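Local atomic coordinates of putative hemin storage protein (PDB entry 6AU1), a protein that cleaves deacetylated poly-beta-1,6-N-acetylglucosamine, a biofilm polysaccharide, through the glycoside hydrolase domain that makes up this chain. Residues 72-75 with 76-80; 235-238 with 239-243; 310-313 with 314-318. One frame throughout, in Å; residues are numbered along the deposited sequence.

Interaction 1: 72-75 with 76-80; sequences ADLF and NRVAW
Leu74 and Phe75 meet Val78 and Ala79 one turn further on, where the chain of this TIM-barrel-like glycoside hydrolase domain enters helix 75-86. Leu74 occupies the N-cap position, and its carbonyl opens the helical hydrogen-bond ladder: Val78 N donates to Leu74 O at 3.1 Å. The next rung, from Ala79 N to Phe75 O, is 2.9 Å long, and at 163° its N-H points almost straight at the oxygen. Beside the backbone bonds, the apolar side chains pair off. Leu74 brings its CD1 branch to within 3.7 Å of Val78 CG2, so two branched aliphatic residues lie against each other on the inner flank of the helix. Ala79 sets its methyl over one face of the Phe75 ring, with CB 4.1 Å from CE2; the small alanine lets the broad ring lie close to the helix. Phe75 carries its ring anti to the backbone N (chi1 -179°), which directs it into the interior, where Leu14 of helix 14-17 and Ala92 of strand 89-94 also touch it. Ile17 of helix 14-17 packs on both Leu74 and Val78, and Leu29 of helix 22-39 adds to the wall around Val78. On the outer flank, Arg77 lays its aliphatic stem past the turn, its CD 3.5 Å from Asp73 O. The acidic residue ahead of the helix, Asp73, is also linked to the helix start through a water. An amide of the first turn has no preceding helical carbonyl to use, and this water supplies a partner: it lies 2.8 Å from Asp73 OD1, to which it can donate, and accepts from Asn76 N at 2.9 Å.

Interaction 2: 235-238 with 239-243; sequences LYAQ and PVLDP. With EDO (1,2-ethanediol), chain G.
Leu235 and Val240 form the tight apolar side of this turn, a loop and short helix following parallel strand 230-235 of the TIM-barrel-like domain; CD2 of the leucine lies 3.7 Å from CG2 of the valine. That branch of Val240 stands anti to its own carbonyl carbon, which brings it back toward the strand end. The backbone bonds add to this side. Ala237 O takes two N-H groups: Leu241 N at 2.9 Å, nearly straight at 168°, and Val240 N at 3.0 Å, from above the carbonyl plane. Asp242 N closes the helix on Gln238 O at 2.7 Å. Pro239 suits the first turn, where an N-H would find no preceding helical carbonyl; its CD rests 3.9 Å from Tyr236 CB.

The more open side carries the polar ends of Tyr236 and Gln238, both partly exposed. Tyr236 OH donates to O2 of an ethanediol, probably from the crystallisation liquor, at 2.6 Å; Asp161 also bonds it, consistent with a place on the face where TIM barrels carry their active sites. Gln238 OE1 meets the Tyr249 hydroxyl.

Beyond the turn, Val240 touches both Leu265 of strand 262-266 and Leu284 of helix 277-290, while Trp280 of that helix touches Ala237 and Leu241.

Interaction 3: 310-313 with 314-318; sequences KPID and TEILR. With SO4 (sulfate ion), chain D.
Asp313 and Ile316 are joined first by the backbone. Asp313 O receives two N-H groups from the opening turn of helix 314-326. Ile316 N is the nearer donor at 2.8 Å, yet it stands above the carbonyl plane and its N-H is bent to 131°. Leu317 N, at 3.2 Å, lies in that plane and makes the straighter bond, 159°. The shared oxygen thus serves both the tighter i+3 spacing and the regular alpha-helical i+4 spacing as the chain winds up.

Apolar contacts run along one flank of the turn. Ile312 and Ile316 touch through their CG2 methyls, 3.9 Å apart, with the two side chains crossing at about a right angle. Ile316 sends its longer branch the other way, placing CD1 3.9 Å from Asp313 CB, so that one arm meets Ile312 and the other Asp313. Branched isoleucines suit such a place because each offers separate hydrocarbon arms close to the backbone.

Asp313 is the N-cap residue in this strand-to-helix connection of the TIM-barrel-like domain: strand 310-311 pairs antiparallel with 297-305, and helix 314-326 leads on toward barrel strand 332-335. The side chain of Asp313 makes no capping bond.

Polar and charged contacts gather around the helix start. A sulfate, probably from the crystallisation liquor, places O1 2.7 Å from Thr314 N and 2.9 Å from Thr314 OG1; both groups donate to it. Thr314 holds OG1 beside its backbone N (chi1 -62°), which lets amide and hydroxyl grip the same oxygen. The positive end of the helix dipole would be expected to assist. Thr314 OG1 also bonds the backbone N of Asp345. Further on, Arg318 reaches Asp351 of helix 346-353 in a salt bridge through NH2.

All three contacts are helix starts within the glycoside hydrolase domain, met in series along the chain, and none touches another. Interactions 1 and 2 lie on opposite sides of the chain's centre, their own centres 33 Å apart. Interaction 3 is nearer to interaction 2, with nearest atoms about 14 Å apart, than to interaction 1, at about 19 Å. The barrel sheet connects them: interaction 1 packs on strand 89-94, interaction 2 follows strand 230-235, and interaction 3 borders strand 297-305. Interaction 2 directly continues the C-terminal end of its strand, the active-site side of TIM barrels, so its ethanediol probably lies near the substrate groove. The sulfate of interaction 3 sits at the surface.

Interaction 1: 72-75 with 76-80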
ATOM      1  N   ALA A  72       1.472  -5.011  19.622  1.00 16.00           N
ATOM      2  CA  ALA A  72       2.785  -4.866  20.246  1.00 16.81           C
ATOM      3  C   ALA A  72       3.255  -3.458  19.969  1.00 14.28           C
ATOM      4  O   ALA A  72       2.945  -2.902  18.914  1.00 13.13           O
ATOM      5  CB  ALA A  72       3.783  -5.886  19.694  1.00 16.38           C
ATOM      6  N   ASP A  73       4.008  -2.875  20.897  1.00 13.73           N
ATOM      7  CA  ASP A  73       4.576  -1.554  20.647  1.00 15.32           C
ATOM      8  C   ASP A  73       5.883  -1.735  19.889  1.00 15.34           C
ATOM      9  O   ASP A  73       6.960  -1.787  20.493  1.00 19.42           O
ATOM     10  CB  ASP A  73       4.805  -0.799  21.962  1.00 14.97           C
ATOM     11  CG  ASP A  73       5.020   0.687  21.757  1.00 17.43           C
ATOM     12  OD1 ASP A  73       5.198   1.123  20.598  1.00 17.52           O
ATOM     13  OD2 ASP A  73       5.020   1.429  22.766  1.00 20.77           O
ATOM     14  N   LEU A  74       5.792  -1.831  18.564  1.00 12.88           N
ATOM     15  CA  LEU A  74       6.893  -2.399  17.802  1.00 13.64           C
ATOM     16  C   LEU A  74       7.353  -1.514  16.655  1.00 15.41           C
ATOM     17  O   LEU A  74       8.525  -1.542  16.287  1.00 14.36           O
ATOM     18  CB  LEU A  74       6.478  -3.779  17.265  1.00 17.03           C
ATOM     19  CG  LEU A  74       7.505  -4.667  16.572  1.00 20.44           C
ATOM     20  CD1 LEU A  74       8.718  -4.892  17.458  1.00 17.21           C
ATOM     21  CD2 LEU A  74       6.843  -6.008  16.223  1.00 20.31           C
ATOM     22  N   PHE A  75       6.440  -0.748  16.057  1.00 13.72           N
ATOM     23  CA  PHE A  75       6.831   0.033  14.882  1.00 15.00           C
ATOM     24  C   PHE A  75       7.948   1.036  15.198  1.00 14.14           C
ATOM     25  O   PHE A  75       8.929   1.135  14.449  1.00 13.32           O
ATOM     26  CB  PHE A  75       5.639   0.784  14.274  1.00 14.75           C
ATOM     27  CG  PHE A  75       6.013   1.573  13.052  1.00 15.22           C
ATOM     28  CD1 PHE A  75       6.058   0.959  11.812  1.00 11.56           C
ATOM     29  CD2 PHE A  75       6.387   2.909  13.153  1.00 15.83           C
ATOM     30  CE1 PHE A  75       6.425   1.676  10.665  1.00 13.59           C
ATOM     31  CE2 PHE A  75       6.772   3.634  12.028  1.00 17.78           C
ATOM     32  CZ  PHE A  75       6.796   3.016  10.778  1.00 14.99           C
ATOM     33  N   ASN A  76       7.809   1.785  16.289  1.00 13.75           N
ATOM     34  CA  ASN A  76       8.808   2.805  16.599  1.00 16.27           C
ATOM     35  C   ASN A  76      10.205   2.197  16.743  1.00 17.99           C
ATOM     36  O   ASN A  76      11.186   2.743  16.226  1.00 14.60           O
ATOM     37  CB  ASN A  76       8.438   3.582  17.878  1.00 18.08           C
ATOM     38  CG  ASN A  76       8.540   2.733  19.146  1.00 22.11           C
ATOM     39  OD1 ASN A  76       7.982   1.635  19.218  1.00 18.66           O
ATOM     40  ND2 ASN A  76       9.271   3.241  20.154  1.00 20.59           N
ATOM     41  N   ARG A  77      10.313   1.064  17.428  1.00 15.46           N
ATOM     42  CA  ARG A  77      11.654   0.552  17.706  1.00 18.61           C
ATOM     43  C   ARG A  77      12.276  -0.125  16.473  1.00 15.64           C
ATOM     44  O   ARG A  77      13.480  -0.037  16.268  1.00 16.67           O
ATOM     45  CB  ARG A  77      11.638  -0.386  18.914  1.00 24.12           C
ATOM     46  CG  ARG A  77      11.014  -1.741  18.680  1.00 19.19           C
ATOM     47  CD  ARG A  77      10.380  -2.268  19.983  1.00 21.65           C
ATOM     48  NE  ARG A  77      11.210  -2.057  21.179  1.00 20.29           N
ATOM     49  CZ  ARG A  77      12.072  -2.942  21.676  1.00 24.03           C
ATOM     50  NH1 ARG A  77      12.248  -4.113  21.076  1.00 27.73           N
ATOM     51  NH2 ARG A  77      12.761  -2.658  22.779  1.00 17.78           N
ATOM     52  N   VAL A  78      11.458  -0.733  15.621  1.00 16.12           N
ATOM     53  CA  VAL A  78      11.989  -1.327  14.394  1.00 15.41           C
ATOM     54  C   VAL A  78      12.396  -0.221  13.431  1.00 18.17           C
ATOM     55  O   VAL A  78      13.443  -0.305  12.786  1.00 16.82           O
ATOM     56  CB  VAL A  78      10.980  -2.275  13.743  1.00 17.49           C
ATOM     57  CG1 VAL A  78      11.512  -2.820  12.420  1.00 17.92           C
ATOM     58  CG2 VAL A  78      10.662  -3.424  14.722  1.00 20.08           C
ATOM     59  N   ALA A  79      11.594   0.835  13.365  1.00 14.65           N
ATOM     60  CA  ALA A  79      11.939   1.977  12.519  1.00 16.81           C
ATOM     61  C   ALA A  79      13.256   2.605  12.976  1.00 19.53           C
ATOM     62  O   ALA A  79      14.136   2.881  12.157  1.00 17.50           O
ATOM     63  CB  ALA A  79      10.820   3.012  12.536  1.00 14.86           C
ATOM     64  N   TRP A  80      13.412   2.821  14.283  1.00 14.62           N
ATOM     65  CA  TRP A  80      14.658   3.427  14.760  1.00 15.36           C
ATOM     66  C   TRP A  80      15.868   2.530  14.480  1.00 15.77           C
ATOM     67  O   TRP A  80      16.945   3.017  14.121  1.00 18.76           O
ATOM     68  CB  TRP A  80      14.583   3.743  16.270  1.00 17.86           C
ATOM     69  CG  TRP A  80      14.027   5.118  16.581  1.00 17.93           C
ATOM     70  CD1 TRP A  80      12.950   5.414  17.380  1.00 19.99           C
ATOM     71  CD2 TRP A  80      14.509   6.372  16.078  1.00 22.48           C
ATOM     72  NE1 TRP A  80      12.750   6.780  17.417  1.00 21.19           N
ATOM     73  CE2 TRP A  80      13.690   7.387  16.624  1.00 23.15           C
ATOM     74  CE3 TRP A  80      15.563   6.738  15.232  1.00 22.30           C
ATOM     75  CZ2 TRP A  80      13.891   8.737  16.344  1.00 28.34           C
ATOM     76  CZ3 TRP A  80      15.755   8.077  14.954  1.00 28.01           C
ATOM     77  CH2 TRP A  80      14.926   9.060  15.511  1.00 30.00           C
TER
HETATM   78  O   HOH W   1       5.337   1.797  17.860  1.00 16.00           O

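Interaction 2: 235-238 with 239-243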
ATOM      1  N   LEU A 235      -0.254   0.746  -6.211  1.00 15.26           N
ATOM      2  CA  LEU A 235      -1.116   0.770  -7.390  1.00 13.85           C
ATOM      3  C   LEU A 235      -1.194  -0.637  -7.969  1.00 15.98           C
ATOM      4  O   LEU A 235      -0.162  -1.289  -8.179  1.00 14.69           O
ATOM      5  CB  LEU A 235      -0.559   1.747  -8.440  1.00 13.78           C
ATOM      6  CG  LEU A 235      -1.235   1.797  -9.815  1.00 11.92           C
ATOM      7  CD1 LEU A 235      -2.704   2.222  -9.691  1.00 15.41           C
ATOM      8  CD2 LEU A 235      -0.477   2.753 -10.718  1.00 14.86           C
ATOM      9  N   TYR A 236      -2.413  -1.099  -8.217  1.00 14.06           N
ATOM     10  CA  TYR A 236      -2.618  -2.384  -8.881  1.00 15.12           C
ATOM     11  C   TYR A 236      -2.236  -2.320 -10.364  1.00 16.59           C
ATOM     12  O   TYR A 236      -2.338  -1.272 -10.994  1.00 15.86           O
ATOM     13  CB  TYR A 236      -4.073  -2.815  -8.747  1.00 12.92           C
ATOM     14  CG  TYR A 236      -4.408  -3.461  -7.427  1.00 14.60           C
ATOM     15  CD1 TYR A 236      -4.124  -4.808  -7.203  1.00 16.64           C
ATOM     16  CD2 TYR A 236      -5.013  -2.737  -6.405  1.00 14.79           C
ATOM     17  CE1 TYR A 236      -4.432  -5.413  -5.991  1.00 19.49           C
ATOM     18  CE2 TYR A 236      -5.329  -3.341  -5.188  1.00 13.93           C
ATOM     19  CZ  TYR A 236      -5.033  -4.672  -4.993  1.00 19.06           C
ATOM     20  OH  TYR A 236      -5.344  -5.277  -3.793  1.00 20.52           O
ATOM     21  N   ALA A 237      -1.834  -3.458 -10.925  1.00 16.62           N
ATOM     22  CA  ALA A 237      -1.389  -3.501 -12.317  1.00 16.36           C
ATOM     23  C   ALA A 237      -2.532  -3.382 -13.324  1.00 16.10           C
ATOM     24  O   ALA A 237      -2.324  -2.870 -14.420  1.00 17.50           O
ATOM     25  CB  ALA A 237      -0.612  -4.776 -12.578  1.00 17.62           C
ATOM     26  N   GLN A 238      -3.726  -3.874 -12.992  1.00 15.65           N
ATOM     27  CA  GLN A 238      -4.784  -3.880 -14.011  1.00 15.49           C
ATOM     28  C   GLN A 238      -5.142  -2.457 -14.515  1.00 20.81           C
ATOM     29  O   GLN A 238      -5.268  -2.255 -15.726  1.00 19.88           O
ATOM     30  CB  GLN A 238      -6.036  -4.620 -13.492  1.00 17.85           C
ATOM     31  CG  GLN A 238      -7.029  -4.993 -14.571  1.00 25.22           C
ATOM     32  CD  GLN A 238      -8.182  -5.865 -14.068  1.00 35.61           C
ATOM     33  OE1 GLN A 238      -8.125  -6.439 -12.976  1.00 32.31           O
ATOM     34  NE2 GLN A 238      -9.237  -5.967 -14.877  1.00 39.46           N
ATOM     35  N   PRO A 239      -5.278  -1.463 -13.609  1.00 20.71           N
ATOM     36  CA  PRO A 239      -5.526  -0.104 -14.124  1.00 19.89           C
ATOM     37  C   PRO A 239      -4.417   0.461 -15.026  1.00 20.75           C
ATOM     38  O   PRO A 239      -4.667   1.399 -15.777  1.00 21.44           O
ATOM     39  CB  PRO A 239      -5.646   0.739 -12.846  1.00 22.39           C
ATOM     40  CG  PRO A 239      -6.076  -0.217 -11.796  1.00 23.44           C
ATOM     41  CD  PRO A 239      -5.415  -1.525 -12.135  1.00 17.19           C
ATOM     42  N   VAL A 240      -3.211  -0.092 -14.946  1.00 18.60           N
ATOM     43  CA  VAL A 240      -2.120   0.322 -15.822  1.00 16.22           C
ATOM     44  C   VAL A 240      -2.196  -0.410 -17.166  1.00 18.92           C
ATOM     45  O   VAL A 240      -2.122   0.207 -18.233  1.00 21.61           O
ATOM     46  CB  VAL A 240      -0.763   0.058 -15.155  1.00 17.08           C
ATOM     47  CG1 VAL A 240       0.393   0.503 -16.072  1.00 20.24           C
ATOM     48  CG2 VAL A 240      -0.707   0.753 -13.798  1.00 20.00           C
ATOM     49  N   LEU A 241      -2.373  -1.726 -17.114  1.00 19.88           N
ATOM     50  CA  LEU A 241      -2.412  -2.534 -18.335  1.00 21.54           C
ATOM     51  C   LEU A 241      -3.702  -2.304 -19.108  1.00 23.48           C
ATOM     52  O   LEU A 241      -3.718  -2.350 -20.338  1.00 26.56           O
ATOM     53  CB  LEU A 241      -2.260  -4.019 -18.003  1.00 22.23           C
ATOM     54  CG  LEU A 241      -0.879  -4.413 -17.460  1.00 24.68           C
ATOM     55  CD1 LEU A 241      -0.891  -5.835 -16.908  1.00 25.81           C
ATOM     56  CD2 LEU A 241       0.168  -4.261 -18.544  1.00 26.38           C
ATOM     57  N   ASP A 242      -4.781  -2.053 -18.375  1.00 23.51           N
ATOM     58  CA  ASP A 242      -6.098  -1.874 -18.980  1.00 24.61           C
ATOM     59  C   ASP A 242      -6.839  -0.738 -18.293  1.00 23.21           C
ATOM     60  O   ASP A 242      -7.621  -0.968 -17.369  1.00 22.97           O
ATOM     61  CB  ASP A 242      -6.907  -3.165 -18.894  1.00 25.29           C
ATOM     62  CG  ASP A 242      -8.260  -3.045 -19.562  1.00 38.45           C
ATOM     63  OD1 ASP A 242      -8.429  -2.146 -20.418  1.00 37.17           O
ATOM     64  OD2 ASP A 242      -9.150  -3.849 -19.226  1.00 41.78           O
ATOM     65  N   PRO A 243      -6.594   0.496 -18.747  1.00 23.76           N
ATOM     66  CA  PRO A 243      -7.082   1.664 -18.007  1.00 25.63           C
ATOM     67  C   PRO A 243      -8.601   1.769 -17.884  1.00 25.27           C
ATOM     68  O   PRO A 243      -9.051   2.511 -17.022  1.00 24.13           O
ATOM     69  CB  PRO A 243      -6.517   2.834 -18.812  1.00 29.12           C
ATOM     70  CG  PRO A 243      -5.243   2.287 -19.369  1.00 30.96           C
ATOM     71  CD  PRO A 243      -5.601   0.876 -19.766  1.00 30.11           C
TER
HETATM   72  C1  EDO G 705      -6.544  -5.599  -0.604  1.00 23.96           C
HETATM   73  O1  EDO G 705      -5.976  -4.620   0.286  1.00 23.57           O
HETATM   74  C2  EDO G 705      -7.649  -4.961  -1.441  1.00 26.14           C
HETATM   75  O2  EDO G 705      -7.075  -4.044  -2.380  1.00 26.74           O

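Interaction 3: 310-313 with 314-318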
ATOM      1  N   LYS A 310       4.898 -20.444  -0.709  1.00 25.87           N
ATOM      2  CA  LYS A 310       6.289 -20.788  -0.967  1.00 28.84           C
ATOM      3  C   LYS A 310       7.087 -19.574  -1.407  1.00 22.67           C
ATOM      4  O   LYS A 310       6.567 -18.700  -2.099  1.00 25.23           O
ATOM      5  CB  LYS A 310       6.384 -21.876  -2.041  1.00 31.65           C
ATOM      6  N   PRO A 311       8.366 -19.518  -1.014  1.00 22.02           N
ATOM      7  CA  PRO A 311       9.224 -18.461  -1.552  1.00 25.99           C
ATOM      8  C   PRO A 311       9.399 -18.632  -3.049  1.00 21.17           C
ATOM      9  O   PRO A 311       9.349 -19.749  -3.553  1.00 25.64           O
ATOM     10  CB  PRO A 311      10.557 -18.665  -0.819  1.00 25.74           C
ATOM     11  CG  PRO A 311      10.526 -20.086  -0.362  1.00 34.60           C
ATOM     12  CD  PRO A 311       9.086 -20.413  -0.093  1.00 27.05           C
ATOM     13  N   ILE A 312       9.586 -17.524  -3.749  1.00 18.75           N
ATOM     14  CA  ILE A 312       9.919 -17.569  -5.164  1.00 21.57           C
ATOM     15  C   ILE A 312      11.427 -17.657  -5.271  1.00 22.38           C
ATOM     16  O   ILE A 312      12.126 -16.955  -4.545  1.00 20.27           O
ATOM     17  CB  ILE A 312       9.366 -16.339  -5.892  1.00 22.05           C
ATOM     18  CG1 ILE A 312       7.833 -16.437  -5.927  1.00 25.46           C
ATOM     19  CG2 ILE A 312       9.941 -16.223  -7.297  1.00 19.65           C
ATOM     20  CD1 ILE A 312       7.152 -15.224  -6.467  1.00 29.66           C
ATOM     21  N   ASP A 313      11.924 -18.552  -6.127  1.00 22.48           N
ATOM     22  CA  ASP A 313      13.363 -18.708  -6.345  1.00 24.42           C
ATOM     23  C   ASP A 313      14.028 -17.353  -6.550  1.00 24.57           C
ATOM     24  O   ASP A 313      13.584 -16.560  -7.381  1.00 22.81           O
ATOM     25  CB  ASP A 313      13.633 -19.608  -7.550  1.00 30.73           C
ATOM     26  CG  ASP A 313      13.374 -21.069  -7.252  1.00 45.13           C
ATOM     27  OD1 ASP A 313      13.573 -21.901  -8.158  1.00 56.49           O
ATOM     28  OD2 ASP A 313      12.985 -21.389  -6.108  1.00 47.13           O
ATOM     29  N   THR A 314      15.075 -17.084  -5.776  1.00 19.97           N
ATOM     30  CA  THR A 314      15.732 -15.780  -5.822  1.00 20.05           C
ATOM     31  C   THR A 314      16.222 -15.476  -7.237  1.00 20.53           C
ATOM     32  O   THR A 314      16.220 -14.320  -7.668  1.00 21.12           O
ATOM     33  CB  THR A 314      16.908 -15.704  -4.827  1.00 23.28           C
ATOM     34  OG1 THR A 314      16.415 -15.874  -3.493  1.00 22.05           O
ATOM     35  CG2 THR A 314      17.614 -14.356  -4.913  1.00 20.86           C
ATOM     36  N   GLU A 315      16.602 -16.516  -7.975  1.00 23.23           N
ATOM     37  CA  GLU A 315      17.063 -16.318  -9.348  1.00 25.96           C
ATOM     38  C   GLU A 315      15.924 -15.822 -10.248  1.00 25.86           C
ATOM     39  O   GLU A 315      16.155 -15.089 -11.205  1.00 24.98           O
ATOM     40  CB  GLU A 315      17.673 -17.606  -9.910  1.00 30.72           C
ATOM     41  CG  GLU A 315      18.204 -17.483 -11.337  1.00 44.53           C
ATOM     42  CD  GLU A 315      19.263 -16.393 -11.488  1.00 55.35           C
ATOM     43  OE1 GLU A 315      20.127 -16.261 -10.595  1.00 55.65           O
ATOM     44  OE2 GLU A 315      19.225 -15.663 -12.501  1.00 57.07           O
ATOM     45  N   ILE A 316      14.689 -16.204  -9.943  1.00 21.97           N
ATOM     46  CA  ILE A 316      13.561 -15.700 -10.719  1.00 23.25           C
ATOM     47  C   ILE A 316      13.341 -14.213 -10.425  1.00 20.68           C
ATOM     48  O   ILE A 316      13.078 -13.410 -11.331  1.00 21.19           O
ATOM     49  CB  ILE A 316      12.272 -16.499 -10.422  1.00 26.79           C
ATOM     50  CG1 ILE A 316      12.382 -17.908 -11.014  1.00 30.69           C
ATOM     51  CG2 ILE A 316      11.049 -15.782 -10.982  1.00 22.86           C
ATOM     52  CD1 ILE A 316      11.260 -18.849 -10.587  1.00 31.60           C
ATOM     53  N   LEU A 317      13.469 -13.851  -9.156  1.00 17.28           N
ATOM     54  CA  LEU A 317      13.340 -12.465  -8.728  1.00 15.22           C
ATOM     55  C   LEU A 317      14.437 -11.596  -9.345  1.00 18.16           C
ATOM     56  O   LEU A 317      14.176 -10.491  -9.838  1.00 18.39           O
ATOM     57  CB  LEU A 317      13.391 -12.393  -7.203  1.00 18.31           C
ATOM     58  CG  LEU A 317      13.197 -11.026  -6.547  1.00 20.80           C
ATOM     59  CD1 LEU A 317      11.850 -10.455  -6.929  1.00 17.84           C
ATOM     60  CD2 LEU A 317      13.319 -11.160  -5.022  1.00 22.40           C
ATOM     61  N   ARG A 318      15.665 -12.100  -9.321  1.00 19.01           N
ATOM     62  CA  ARG A 318      16.777 -11.357  -9.901  1.00 17.96           C
ATOM     63  C   ARG A 318      16.578 -11.177 -11.404  1.00 20.17           C
ATOM     64  O   ARG A 318      16.889 -10.110 -11.951  1.00 20.01           O
ATOM     65  CB  ARG A 318      18.112 -12.055  -9.625  1.00 19.43           C
ATOM     66  CG  ARG A 318      19.337 -11.213 -10.003  1.00 20.68           C
ATOM     67  CD  ARG A 318      20.626 -11.930  -9.634  1.00 22.92           C
ATOM     68  NE  ARG A 318      21.822 -11.128  -9.920  1.00 24.91           N
ATOM     69  CZ  ARG A 318      22.348 -10.980 -11.133  1.00 26.36           C
ATOM     70  NH1 ARG A 318      21.785 -11.570 -12.180  1.00 29.20           N
ATOM     71  NH2 ARG A 318      23.435 -10.237 -11.304  1.00 28.21           N
TER
HETATM   72  S   SO4 D 702      16.912 -19.314  -3.154  1.00 43.23           S
HETATM   73  O1  SO4 D 702      15.687 -18.688  -3.642  1.00 37.81           O
HETATM   74  O2  SO4 D 702      17.806 -19.582  -4.277  1.00 49.22           O
HETATM   75  O3  SO4 D 702      17.586 -18.409  -2.226  1.00 53.69           O
HETATM   76  O4  SO4 D 702      16.584 -20.554  -2.456  1.00 49.40           O